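PDB 1O9G: 23S rRNA (guanine(2535)-N(1))-methyltransferase from Streptomyces viridochromogenes, which methylates N1 of guanine-2535 in 23S ribosomal RNA, using S-adenosyl-L-methionine as methyl donor, and so confers resistance to the orthosomycin antibiotic avilamycin. Local coordinates for residues A3-V8 with F40-A45; A208-T213 with V238-A243. The protein carries 3 engineered substitutions. All coordinates share one frame; numbering follows the deposited sequence.

Contact 1 (A3-V8 with F40-A45)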
loop_
_atom_site.group_PDB
_atom_site.type_symbol
_atom_site.label_atom_id
_atom_site.label_comp_id
_atom_site.label_asym_id
_atom_site.label_seq_id
_atom_site.Cartn_x
_atom_site.Cartn_y
_atom_site.Cartn_z
ATOM N N ALA A 3 5.924 -13.556 -14.573
ATOM C CA ALA A 3 7.250 -13.611 -13.963
ATOM C C ALA A 3 7.569 -12.272 -13.309
ATOM O O ALA A 3 7.099 -11.223 -13.759
ATOM C CB ALA A 3 8.298 -13.944 -15.017
ATOM N N TYR A 4 8.356 -12.316 -12.239
ATOM C CA TYR A 4 8.899 -11.106 -11.634
ATOM C C TYR A 4 9.861 -10.416 -12.598
ATOM O O TYR A 4 10.868 -10.988 -12.988
ATOM C CB TYR A 4 9.616 -11.423 -10.324
ATOM C CG TYR A 4 8.698 -11.891 -9.223
ATOM C CD1 TYR A 4 7.941 -10.983 -8.488
ATOM C CD2 TYR A 4 8.586 -13.238 -8.905
ATOM C CE1 TYR A 4 7.101 -11.405 -7.481
ATOM C CE2 TYR A 4 7.740 -13.667 -7.897
ATOM C CZ TYR A 4 7.007 -12.742 -7.182
ATOM O OH TYR A 4 6.171 -13.147 -6.169
ATOM N N ARG A 5 9.506 -9.197 -12.991
ATOM C CA ARG A 5 10.293 -8.361 -13.884
ATOM C C ARG A 5 11.290 -7.484 -13.125
ATOM O O ARG A 5 12.356 -7.153 -13.636
ATOM C CB ARG A 5 9.338 -7.481 -14.696
ATOM C CG ARG A 5 9.922 -6.910 -15.956
ATOM C CD ARG A 5 8.964 -6.031 -16.724
ATOM N NE ARG A 5 7.810 -6.797 -17.196
ATOM C CZ ARG A 5 6.545 -6.392 -17.128
ATOM N NH1 ARG A 5 6.220 -5.204 -16.628
ATOM N NH2 ARG A 5 5.580 -7.176 -17.585
ATOM N N HIS A 6 10.935 -7.114 -11.896
ATOM C CA HIS A 6 11.680 -6.129 -11.109
ATOM C C HIS A 6 12.263 -6.747 -9.868
ATOM O O HIS A 6 13.437 -6.548 -9.561
ATOM C CB HIS A 6 10.760 -4.972 -10.721
ATOM C CG HIS A 6 10.319 -4.167 -11.890
ATOM N ND1 HIS A 6 9.138 -4.414 -12.551
ATOM C CD2 HIS A 6 10.907 -3.130 -12.533
ATOM C CE1 HIS A 6 9.024 -3.577 -13.565
ATOM N NE2 HIS A 6 10.081 -2.782 -13.573
ATOM N N ALA A 7 11.420 -7.477 -9.145
ATOM C CA ALA A 7 11.825 -8.249 -7.991
ATOM C C ALA A 7 12.311 -9.617 -8.476
ATOM O O ALA A 7 11.711 -10.639 -8.159
ATOM C CB ALA A 7 10.637 -8.386 -7.006
ATOM N N VAL A 8 13.405 -9.613 -9.242
ATOM C CA VAL A 8 13.886 -10.779 -9.990
ATOM C C VAL A 8 14.573 -11.800 -9.081
ATOM O O VAL A 8 14.397 -13.007 -9.253
ATOM C CB VAL A 8 14.874 -10.353 -11.114
ATOM C CG1 VAL A 8 15.498 -11.572 -11.804
ATOM C CG2 VAL A 8 14.172 -9.454 -12.123
ATOM N N PHE A 40 4.462 -2.220 -7.391
ATOM C CA PHE A 40 4.811 -0.808 -7.286
ATOM C C PHE A 40 5.796 -0.403 -8.391
ATOM O O PHE A 40 5.639 0.638 -9.036
ATOM C CB PHE A 40 5.369 -0.471 -5.894
ATOM C CG PHE A 40 5.751 0.957 -5.723
ATOM C CD1 PHE A 40 4.786 1.931 -5.692
ATOM C CD2 PHE A 40 7.082 1.335 -5.621
ATOM C CE1 PHE A 40 5.122 3.243 -5.539
ATOM C CE2 PHE A 40 7.431 2.646 -5.458
ATOM C CZ PHE A 40 6.456 3.605 -5.422
ATOM N N GLN A 41 6.806 -1.235 -8.625
ATOM C CA GLN A 41 7.793 -0.947 -9.664
ATOM C C GLN A 41 7.184 -0.997 -11.066
ATOM O O GLN A 41 7.543 -0.201 -11.916
ATOM C CB GLN A 41 9.016 -1.854 -9.517
ATOM C CG GLN A 41 9.807 -1.555 -8.255
ATOM C CD GLN A 41 11.077 -2.346 -8.176
ATOM O OE1 GLN A 41 11.957 -2.164 -9.020
ATOM N NE2 GLN A 41 11.164 -3.253 -7.214
ATOM N N ARG A 42 6.221 -1.892 -11.291
ATOM C CA ARG A 42 5.499 -1.907 -12.552
ATOM C C ARG A 42 4.705 -0.610 -12.751
ATOM O O ARG A 42 4.615 -0.088 -13.861
ATOM C CB ARG A 42 4.554 -3.119 -12.672
ATOM C CG ARG A 42 5.301 -4.425 -12.920
ATOM C CD ARG A 42 4.404 -5.639 -12.912
ATOM N NE ARG A 42 5.118 -6.896 -13.143
ATOM C CZ ARG A 42 4.748 -7.835 -13.998
ATOM N NH1 ARG A 42 3.702 -7.679 -14.793
ATOM N NH2 ARG A 42 5.447 -8.952 -14.061
ATOM N N ALA A 43 4.100 -0.108 -11.692
ATOM C CA ALA A 43 3.373 1.136 -11.787
ATOM C C ALA A 43 4.313 2.297 -12.097
ATOM O O ALA A 43 4.026 3.146 -12.947
ATOM C CB ALA A 43 2.607 1.387 -10.514
ATOM N N LEU A 44 5.437 2.373 -11.392
ATOM C CA LEU A 44 6.405 3.438 -11.646
ATOM C C LEU A 44 6.844 3.410 -13.106
ATOM O O LEU A 44 7.082 4.467 -13.690
ATOM C CB LEU A 44 7.643 3.282 -10.766
ATOM C CG LEU A 44 7.518 3.543 -9.265
ATOM C CD1 LEU A 44 8.895 3.363 -8.615
ATOM C CD2 LEU A 44 6.965 4.906 -9.007
ATOM N N ALA A 45 6.962 2.220 -13.708
ATOM C CA ALA A 45 7.424 2.102 -15.085
ATOM C C ALA A 45 6.421 2.652 -16.072
ATOM O O ALA A 45 6.765 2.911 -17.213
ATOM C CB ALA A 45 7.754 0.661 -15.434
HETATM O O HOH W 1 13.672 -4.170 -7.488
#

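Contact 2 (A208-T213 with V238-A243). Engineered in segment 238-243: M239 (natural residue Leu).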
loop_
_atom_site.group_PDB
_atom_site.type_symbol
_atom_site.label_atom_id
_atom_site.label_comp_id
_atom_site.label_asym_id
_atom_site.label_seq_id
_atom_site.Cartn_x
_atom_site.Cartn_y
_atom_site.Cartn_z
ATOM N N ALA A 208 -2.066 9.488 -13.574
ATOM C CA ALA A 208 -1.928 8.604 -12.441
ATOM C C ALA A 208 -2.190 7.158 -12.857
ATOM O O ALA A 208 -3.113 6.873 -13.623
ATOM C CB ALA A 208 -2.901 8.982 -11.351
ATOM N N VAL A 209 -1.420 6.255 -12.280
ATOM C CA VAL A 209 -1.583 4.817 -12.446
ATOM C C VAL A 209 -2.293 4.270 -11.226
ATOM O O VAL A 209 -1.826 4.449 -10.095
ATOM C CB VAL A 209 -0.238 4.139 -12.626
ATOM C CG1 VAL A 209 -0.370 2.631 -12.718
ATOM C CG2 VAL A 209 0.497 4.725 -13.858
ATOM N N ILE A 210 -3.407 3.601 -11.484
ATOM C CA ILE A 210 -4.198 2.927 -10.469
ATOM C C ILE A 210 -3.952 1.427 -10.556
ATOM O O ILE A 210 -4.297 0.794 -11.530
ATOM C CB ILE A 210 -5.694 3.208 -10.609
ATOM C CG1 ILE A 210 -5.985 4.712 -10.607
ATOM C CG2 ILE A 210 -6.449 2.520 -9.493
ATOM C CD1 ILE A 210 -7.314 5.071 -11.151
ATOM N N ALA A 211 -3.410 0.870 -9.480
ATOM C CA ALA A 211 -3.053 -0.558 -9.420
ATOM C C ALA A 211 -3.902 -1.181 -8.302
ATOM O O ALA A 211 -3.857 -0.759 -7.154
ATOM C CB ALA A 211 -1.617 -0.740 -9.123
ATOM N N VAL A 212 -4.674 -2.192 -8.672
ATOM C CA VAL A 212 -5.478 -2.948 -7.717
ATOM C C VAL A 212 -5.139 -4.428 -7.785
ATOM O O VAL A 212 -4.851 -4.968 -8.846
ATOM C CB VAL A 212 -6.975 -2.703 -7.947
ATOM C CG1 VAL A 212 -7.301 -1.220 -7.866
ATOM C CG2 VAL A 212 -7.422 -3.209 -9.272
ATOM N N THR A 213 -5.193 -5.079 -6.639
ATOM C CA THR A 213 -4.905 -6.497 -6.526
ATOM C C THR A 213 -5.996 -7.196 -5.707
ATOM O O THR A 213 -6.666 -6.584 -4.870
ATOM C CB THR A 213 -3.470 -6.700 -5.977
ATOM O OG1 THR A 213 -3.178 -8.087 -5.861
ATOM C CG2 THR A 213 -3.289 -6.110 -4.590
ATOM N N VAL A 238 -4.150 -5.603 -11.621
ATOM C CA VAL A 238 -4.412 -4.883 -12.858
ATOM C C VAL A 238 -4.074 -3.417 -12.596
ATOM O O VAL A 238 -4.247 -2.928 -11.496
ATOM C CB VAL A 238 -5.875 -5.077 -13.336
ATOM C CG1 VAL A 238 -6.869 -4.466 -12.374
ATOM C CG2 VAL A 238 -6.031 -4.532 -14.746
HETATM N N MSE A 239 -3.563 -2.766 -13.644
HETATM C CA MSE A 239 -3.267 -1.341 -13.577
HETATM C C MSE A 239 -3.964 -0.624 -14.710
HETATM O O MSE A 239 -3.976 -1.104 -15.814
HETATM C CB MSE A 239 -1.768 -1.106 -13.772
HETATM C CG MSE A 239 -0.871 -1.810 -12.806
HETATM SE SE MSE A 239 0.980 -1.431 -13.178
HETATM C CE MSE A 239 0.848 -0.920 -15.087
ATOM N N VAL A 240 -4.513 0.537 -14.384
ATOM C CA VAL A 240 -5.153 1.398 -15.357
ATOM C C VAL A 240 -4.689 2.840 -15.171
ATOM O O VAL A 240 -4.247 3.246 -14.128
ATOM C CB VAL A 240 -6.720 1.358 -15.240
ATOM C CG1 VAL A 240 -7.259 -0.036 -15.525
ATOM C CG2 VAL A 240 -7.179 1.861 -13.949
ATOM N N ARG A 241 -4.814 3.617 -16.230
ATOM C CA ARG A 241 -4.502 5.013 -16.178
ATOM C C ARG A 241 -5.755 5.818 -15.874
ATOM O O ARG A 241 -6.790 5.566 -16.469
ATOM C CB ARG A 241 -3.943 5.452 -17.522
ATOM C CG ARG A 241 -3.648 6.930 -17.577
ATOM C CD ARG A 241 -2.531 7.336 -18.494
ATOM N NE ARG A 241 -1.300 6.607 -18.254
ATOM C CZ ARG A 241 -0.760 5.707 -19.068
ATOM N NH1 ARG A 241 -1.387 5.337 -20.194
ATOM N NH2 ARG A 241 0.426 5.157 -18.750
ATOM N N ALA A 242 -5.623 6.830 -15.040
ATOM C CA ALA A 242 -6.764 7.663 -14.628
ATOM C C ALA A 242 -7.478 8.257 -15.844
ATOM O O ALA A 242 -8.693 8.139 -15.948
ATOM C CB ALA A 242 -6.323 8.744 -13.681
ATOM N N ALA A 243 -6.726 8.822 -16.781
ATOM C CA ALA A 243 -7.320 9.423 -17.995
ATOM C C ALA A 243 -8.145 8.413 -18.758
ATOM O O ALA A 243 -9.190 8.763 -19.324
ATOM C CB ALA A 243 -6.254 9.997 -18.888
#

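Contact 1 (A3-V8 with F40-A45)
Two like-charged guanidinium groups, those of R5 and R42, lie one over the other's face here, with R5 NH2 only 3.4 Å from R42 NH1. The pair joins the irregular N-terminal segment 3-8 to helix 33-45, which packs against the sheet of this Rossmann-like methyltransferase. The long, extended R42 chain, with CD anti to CA (chi2 175°), reaches out from the helix to cross R5 at about a right angle, and R5 CZ sits over the centre of the R42 guanidinium, with the two planes 31° apart. Flat, delocalised groups can lie face to face in this way when an acid is at hand; E228, in salt bridges with both R5 NH1 and R42 NH1, probably offsets their repulsion. E38, one helical turn before R42, holds R42 NE in a second salt bridge and also accepts bonds from backbone N-H groups of the N-terminal segment. The carbonyl oxygen of A3 lies in the guanidinium plane at its edge, 2.8 Å from R42 NH2.

Beside this charged cluster, H6 lies against the helix surface. Q41 CB sits over one face of its ring, a CH-pi contact of 3.9 Å to the centroid, while H6 CB meets Q41 OE1 at 3.5 Å. Glutamine suits this partly exposed border, because its methylene groups pack against the ring while its amide still reaches polar partners. Q41 NE2 donates to T37 OG1 and also to a water, 2.7 Å away, which in turn donates to H6 O at 3.2 Å.

Contact 2 (A208-T213 with V238-A243)
Strands 209-213 and 238-241 run antiparallel, their axes 4.6 Å apart at closest and their directions 159° apart. I210 and V240 form a hydrogen-bonded pair, as do V212 and V238, while A211-M239 between them and V209-R241 beyond I210-V240 are non-hydrogen-bonded pairs. The bond from I210 N to V240 O is short and nearly straight, at 2.8 Å and 173°. A fifth bond, from A242 N to A208 O at 2.9 Å, carries the pairing just beyond the strands: R241 is the N-cap residue of helix 242-247, and A242 opens that helix. Between the bonds, M239 CA approaches I210 O at 3.1 Å in a CA-H...O contact.

The side chains of I210, V212, V238 and V240 share one face, where I210 and V240 meet L197 of helix 190-203. V212 and V238 run alongside each other in the same direction; each puts one methyl between its own backbone N and carbonyl carbon (V238 CG1, chi1 65°), and V212 CG2 meets V238 CG1 at 3.4 Å, closer than two methyls normally pack. Branched residues suit such extended backbone. On the other face A211 CB touches CG of M239, an engineered selenomethionine, at 3.9 Å, and V209 CG1 packs on M239 CB at 4.1 Å. The small A211 suits a position where I39 of helix 33-45 lies against it. R241, its NH2 on R46 O, is this face's polar exception; the I210 face is aliphatic. Alternate residues pair their backbones here, whereas V209 and A211 turn theirs to strand 171-175, which places strand 209-214 inside the sheet.

How the contacts relate
Helix 33-45 ties the two contacts together. In contact 1 Q41 and R42 hold the N-terminal segment at the surface; in contact 2 strands 209-214 and 235-241 form part of the sheet on which the same helix rests. A43, on the helix, meets V209 CG1 through its CB, and its backbone N lies 3.7 Å from SE of the engineered M239. The centres of the contacts are 14 Å apart. Contact 1 relies on charge, a ring and a water, as befits a place near solvent, whereas contact 2 is buried and uses regular backbone bonds and aliphatic packing. The acid shared by the two arginines, E228, belongs to strand 228-232, which neighbours strand 235-241 in the sheet.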